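Long-range contacts in arginine kinase (Anthopleura japonica, PDB 4RF6), which catalyses the reversible transfer of a phosphoryl group from ATP to L-arginine, giving phosphoarginine and ADP, with two phosphagen kinase repeats in one chain: residues K31-K36 and D90-D95; V72-G77 and G86-A91. All coordinates share one frame; numbering follows the deposited sequence.

Both contacts lie in the small, helical N-terminal domain of the first of the two kinase repeats, and both end on helix 86-96. Read from the N terminus, the chain first lays down 31-36, passes through helix 57-66, runs out as the irregular segment 72-77, turns through helix 79-84 and enters helix 86-96. Contact 2, between 72-77 and 86-91, closes the short loop; contact 1, between 31-36 and 90-95, closes the long one, and the short loop is nested wholly inside it, with D90 and A91 common to both. The two earlier segments also meet directly: V34 N lies 3.0 Å from V72 O, a probable hydrogen bond.

Contact 1 (K31-K36 and D90-D95); sequences KSLVKK and DAIIED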
loop_
_atom_site.group_PDB
_atom_site.type_symbol
_atom_site.label_atom_id
_atom_site.label_comp_id
_atom_site.label_asym_id
_atom_site.label_seq_id
_atom_site.Cartn_x
_atom_site.Cartn_y
_atom_site.Cartn_z
ATOM N N LYS A 31 -14.042 24.322 -25.553
ATOM C CA LYS A 31 -13.858 22.895 -25.803
ATOM C C LYS A 31 -15.071 22.090 -25.345
ATOM O O LYS A 31 -15.095 20.862 -25.463
ATOM C CB LYS A 31 -12.614 22.392 -25.073
ATOM C CG LYS A 31 -11.335 23.123 -25.440
ATOM C CD LYS A 31 -10.830 22.709 -26.812
ATOM C CE LYS A 31 -9.543 21.899 -26.705
ATOM N NZ LYS A 31 -8.473 22.651 -25.985
ATOM N N SER A 32 -16.070 22.788 -24.812
ATOM C CA SER A 32 -17.303 22.146 -24.361
ATOM C C SER A 32 -17.993 21.434 -25.517
ATOM O O SER A 32 -18.252 22.036 -26.561
ATOM C CB SER A 32 -18.251 23.167 -23.738
ATOM O OG SER A 32 -19.508 22.590 -23.454
ATOM N N LEU A 33 -18.281 20.149 -25.328
ATOM C CA LEU A 33 -18.917 19.357 -26.373
ATOM C C LEU A 33 -20.363 19.785 -26.601
ATOM O O LEU A 33 -20.848 19.750 -27.734
ATOM C CB LEU A 33 -18.811 17.857 -26.074
ATOM C CG LEU A 33 -17.375 17.318 -26.111
ATOM C CD1 LEU A 33 -17.312 15.796 -26.005
ATOM C CD2 LEU A 33 -16.675 17.782 -27.378
ATOM N N VAL A 34 -21.052 20.201 -25.539
ATOM C CA VAL A 34 -22.426 20.681 -25.697
ATOM C C VAL A 34 -22.456 22.013 -26.453
ATOM O O VAL A 34 -23.335 22.244 -27.287
ATOM C CB VAL A 34 -23.198 20.776 -24.351
ATOM C CG1 VAL A 34 -22.574 21.815 -23.427
ATOM C CG2 VAL A 34 -24.669 21.108 -24.610
ATOM N N LYS A 35 -21.486 22.881 -26.178
ATOM C CA LYS A 35 -21.374 24.143 -26.901
ATOM C C LYS A 35 -21.083 23.855 -28.367
ATOM O O LYS A 35 -21.644 24.481 -29.270
ATOM C CB LYS A 35 -20.255 25.010 -26.317
ATOM C CG LYS A 35 -19.661 25.992 -27.326
ATOM C CD LYS A 35 -18.945 27.145 -26.644
ATOM C CE LYS A 35 -18.745 28.310 -27.606
ATOM N NZ LYS A 35 -18.428 29.570 -26.875
ATOM N N LYS A 36 -20.201 22.886 -28.586
ATOM C CA LYS A 36 -19.753 22.535 -29.924
ATOM C C LYS A 36 -20.878 21.948 -30.789
ATOM O O LYS A 36 -20.927 22.179 -32.000
ATOM C CB LYS A 36 -18.568 21.564 -29.837
ATOM C CG LYS A 36 -17.873 21.306 -31.163
ATOM C CD LYS A 36 -16.653 20.404 -31.004
ATOM C CE LYS A 36 -15.559 21.064 -30.180
ATOM N NZ LYS A 36 -14.300 20.256 -30.166
ATOM N N ASP A 90 -24.837 11.762 -30.652
ATOM C CA ASP A 90 -23.975 11.091 -31.635
ATOM C C ASP A 90 -22.706 11.884 -31.922
ATOM O O ASP A 90 -21.598 11.340 -31.936
ATOM C CB ASP A 90 -24.720 10.846 -32.951
ATOM C CG ASP A 90 -25.808 9.803 -32.821
ATOM O OD1 ASP A 90 -25.850 9.119 -31.778
ATOM O OD2 ASP A 90 -26.613 9.668 -33.769
ATOM N N ALA A 91 -22.882 13.176 -32.161
ATOM C CA ALA A 91 -21.758 14.064 -32.432
ATOM C C ALA A 91 -20.829 14.126 -31.224
ATOM O O ALA A 91 -19.610 14.025 -31.356
ATOM C CB ALA A 91 -22.261 15.445 -32.789
ATOM N N ILE A 92 -21.419 14.294 -30.046
ATOM C CA ILE A 92 -20.653 14.349 -28.805
ATOM C C ILE A 92 -19.846 13.063 -28.594
ATOM O O ILE A 92 -18.655 13.109 -28.280
ATOM C CB ILE A 92 -21.570 14.602 -27.596
ATOM C CG1 ILE A 92 -22.146 16.018 -27.653
ATOM C CG2 ILE A 92 -20.815 14.378 -26.286
ATOM C CD1 ILE A 92 -23.019 16.382 -26.465
ATOM N N ILE A 93 -20.501 11.921 -28.776
ATOM C CA ILE A 93 -19.850 10.627 -28.594
ATOM C C ILE A 93 -18.668 10.458 -29.546
ATOM O O ILE A 93 -17.547 10.168 -29.114
ATOM C CB ILE A 93 -20.847 9.459 -28.796
ATOM C CG1 ILE A 93 -21.774 9.323 -27.586
ATOM C CG2 ILE A 93 -20.096 8.151 -29.035
ATOM C CD1 ILE A 93 -23.135 8.698 -27.912
ATOM N N GLU A 94 -18.913 10.650 -30.840
ATOM C CA GLU A 94 -17.872 10.434 -31.842
ATOM C C GLU A 94 -16.714 11.436 -31.736
ATOM O O GLU A 94 -15.615 11.171 -32.229
ATOM C CB GLU A 94 -18.466 10.396 -33.257
ATOM C CG GLU A 94 -19.344 9.169 -33.521
ATOM C CD GLU A 94 -19.784 9.054 -34.973
ATOM O OE1 GLU A 94 -19.640 10.047 -35.717
ATOM O OE2 GLU A 94 -20.268 7.970 -35.366
ATOM N N ASP A 95 -16.957 12.578 -31.096
ATOM C CA ASP A 95 -15.882 13.522 -30.790
ATOM C C ASP A 95 -15.056 12.990 -29.626
ATOM O O ASP A 95 -13.874 12.675 -29.787
ATOM C CB ASP A 95 -16.451 14.897 -30.427
ATOM C CG ASP A 95 -15.375 15.980 -30.310
ATOM O OD1 ASP A 95 -14.290 15.720 -29.749
ATOM O OD2 ASP A 95 -15.626 17.106 -30.783
#
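In the all-helical N-terminal domain of a phosphagen kinase, the start of the short helix 33-37 packs against helix 86-96, with L33 set against I92 and D95. The contact illustrates how a greasy centre can be bordered by a charged pair. L33 divides its two methyls between different partners. CD1 lies 3.8 Å from I92 CG2 and equally close to the backbone oxygen I92 O, while CD2 sits against the carboxylate, 3.6 Å from D95 OD2. CG stands beside the backbone N and anti to the carbonyl carbon (chi1 -66°), and from there chi2 (-172°) sends the methyls to these separate partners. I92 answers with both branches at its CB: CG2 and CG1 approach L33 CB, whereas CD1 runs on to V34 N at a looser 4.4 Å. I92 also touches V74, a residue of the arginine-binding segment by similarity, which joins this packing to the probable substrate loop.

The helix 33-37 is capped by S32, whose OG accepts a weak bond from K35 N. At the exposed border, K36 and D95 cross at about a right angle. The lysine chain bends at chi3 (-65°), which turns CE aside after a nearly straight start. D95 OD2 receives a hydrogen bond from the hydroxyl of Y37, its stronger polar partner. The salt bridge to the lysine is long and weak, K36 NZ to D95 OD2 being 3.5 Å, and K36 CD rests equally near the same oxygen.

Contact 2 (V72-G77 and G86-A91); sequences VGVYAG and GPLFDA
V74 and F89 carry this contact, in which two side chains from the first turn of helix 86-96 fit against the backbone and small side chains of the segment 72-77. Its lesson is that a helix can meet an irregular loop by packing alone: no hydrogen bond joins the two segments, and the loop's backbone bonds go to other neighbours, Y75 to C60 and A76 to S277. V74 is the bump on the loop side, and its methyls part company. CG1 meets L88 CD2 tip to tip at 4.1 Å, while CG2 slips past the phenylalanine in the opposite direction and comes within 3.6 Å of F89 CE1, approaching the ring obliquely.

F89 is the larger bump. Its CG stands anti to the carbonyl carbon (chi1 -76°), and the far end of the ring enters the hollow bounded by V74, the Y75 carbonyl and A76. F89 CZ lies 3.7 Å from Y75 O, which sits at the ring edge near its plane, and A76 CB closes the hollow at 4.0 Å from the same carbon. The CB of Y75 leaves the backbone away from the helix, and its side chain comes to about 4 Å, nearest atoms, from those of C278 and E232; by similarity all three bind the substrate.

Around this fit, helix 57-66 touches both L88, through L57 and I61, and F89, through C60. Y82 of helix 79-84 meets the phenylalanine ring, and helix 33-37 reaches V74 through V34 and L88 through Y37.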
loop_
_atom_site.group_PDB
_atom_site.type_symbol
_atom_site.label_atom_id
_atom_site.label_comp_id
_atom_site.label_asym_id
_atom_site.label_seq_id
_atom_site.Cartn_x
_atom_site.Cartn_y
_atom_site.Cartn_z
ATOM N N VAL A 72 -17.723 18.018 -21.266
ATOM C CA VAL A 72 -18.763 17.389 -22.076
ATOM C C VAL A 72 -20.072 18.184 -21.997
ATOM O O VAL A 72 -20.498 18.792 -22.983
ATOM C CB VAL A 72 -19.000 15.937 -21.637
ATOM C CG1 VAL A 72 -20.061 15.290 -22.505
ATOM C CG2 VAL A 72 -17.699 15.144 -21.713
ATOM N N GLY A 73 -20.713 18.167 -20.832
ATOM C CA GLY A 73 -21.860 19.025 -20.589
ATOM C C GLY A 73 -23.244 18.480 -20.897
ATOM O O GLY A 73 -24.219 19.242 -20.901
ATOM N N VAL A 74 -23.346 17.182 -21.174
ATOM C CA VAL A 74 -24.658 16.538 -21.271
ATOM C C VAL A 74 -24.692 15.232 -20.474
ATOM O O VAL A 74 -23.666 14.564 -20.310
ATOM C CB VAL A 74 -25.082 16.249 -22.726
ATOM C CG1 VAL A 74 -25.020 17.508 -23.574
ATOM C CG2 VAL A 74 -24.217 15.154 -23.333
ATOM N N TYR A 75 -25.874 14.889 -19.971
ATOM C CA TYR A 75 -26.110 13.590 -19.355
ATOM C C TYR A 75 -27.380 13.011 -19.967
ATOM O O TYR A 75 -28.296 13.758 -20.321
ATOM C CB TYR A 75 -26.270 13.717 -17.840
ATOM C CG TYR A 75 -25.016 14.151 -17.103
ATOM C CD1 TYR A 75 -24.668 15.492 -17.019
ATOM C CD2 TYR A 75 -24.195 13.219 -16.475
ATOM C CE1 TYR A 75 -23.533 15.897 -16.341
ATOM C CE2 TYR A 75 -23.052 13.614 -15.796
ATOM C CZ TYR A 75 -22.729 14.956 -15.734
ATOM O OH TYR A 75 -21.597 15.360 -15.060
ATOM N N ALA A 76 -27.436 11.688 -20.102
ATOM C CA ALA A 76 -28.636 11.027 -20.620
ATOM C C ALA A 76 -29.527 10.568 -19.473
ATOM O O ALA A 76 -29.071 9.863 -18.571
ATOM C CB ALA A 76 -28.255 9.853 -21.487
ATOM N N GLY A 77 -30.797 10.958 -19.504
ATOM C CA GLY A 77 -31.707 10.602 -18.430
ATOM C C GLY A 77 -32.140 9.154 -18.550
ATOM O O GLY A 77 -32.566 8.536 -17.573
ATOM N N GLY A 86 -30.362 11.876 -30.434
ATOM C CA GLY A 86 -29.215 11.421 -31.216
ATOM C C GLY A 86 -28.382 12.472 -31.935
ATOM O O GLY A 86 -27.153 12.451 -31.849
ATOM N N PRO A 87 -29.032 13.393 -32.663
ATOM C CA PRO A 87 -28.277 14.437 -33.372
ATOM C C PRO A 87 -27.313 15.205 -32.464
ATOM O O PRO A 87 -26.303 15.728 -32.948
ATOM C CB PRO A 87 -29.377 15.368 -33.874
ATOM C CG PRO A 87 -30.536 14.445 -34.117
ATOM C CD PRO A 87 -30.461 13.403 -33.031
ATOM N N LEU A 88 -27.618 15.260 -31.170
ATOM C CA LEU A 88 -26.715 15.861 -30.194
ATOM C C LEU A 88 -25.708 14.830 -29.679
ATOM O O LEU A 88 -24.496 15.003 -29.839
ATOM C CB LEU A 88 -27.500 16.463 -29.023
ATOM C CG LEU A 88 -26.651 17.088 -27.913
ATOM C CD1 LEU A 88 -25.799 18.215 -28.466
ATOM C CD2 LEU A 88 -27.521 17.603 -26.792
ATOM N N PHE A 89 -26.215 13.759 -29.069
ATOM C CA PHE A 89 -25.359 12.732 -28.458
ATOM C C PHE A 89 -24.381 12.063 -29.436
ATOM O O PHE A 89 -23.222 11.823 -29.083
ATOM C CB PHE A 89 -26.203 11.665 -27.739
ATOM C CG PHE A 89 -26.753 12.115 -26.405
ATOM C CD1 PHE A 89 -25.967 12.060 -25.261
ATOM C CD2 PHE A 89 -28.058 12.581 -26.297
ATOM C CE1 PHE A 89 -26.468 12.471 -24.031
ATOM C CE2 PHE A 89 -28.573 12.993 -25.070
ATOM C CZ PHE A 89 -27.774 12.943 -23.935
ATOM N N ASP A 90 -24.837 11.762 -30.652
ATOM C CA ASP A 90 -23.975 11.091 -31.635
ATOM C C ASP A 90 -22.706 11.884 -31.922
ATOM O O ASP A 90 -21.598 11.340 -31.936
ATOM C CB ASP A 90 -24.720 10.846 -32.951
ATOM C CG ASP A 90 -25.808 9.803 -32.821
ATOM O OD1 ASP A 90 -25.850 9.119 -31.778
ATOM O OD2 ASP A 90 -26.613 9.668 -33.769
ATOM N N ALA A 91 -22.882 13.176 -32.161
ATOM C CA ALA A 91 -21.758 14.064 -32.432
ATOM C C ALA A 91 -20.829 14.126 -31.224
ATOM O O ALA A 91 -19.610 14.025 -31.356
ATOM C CB ALA A 91 -22.261 15.445 -32.789
#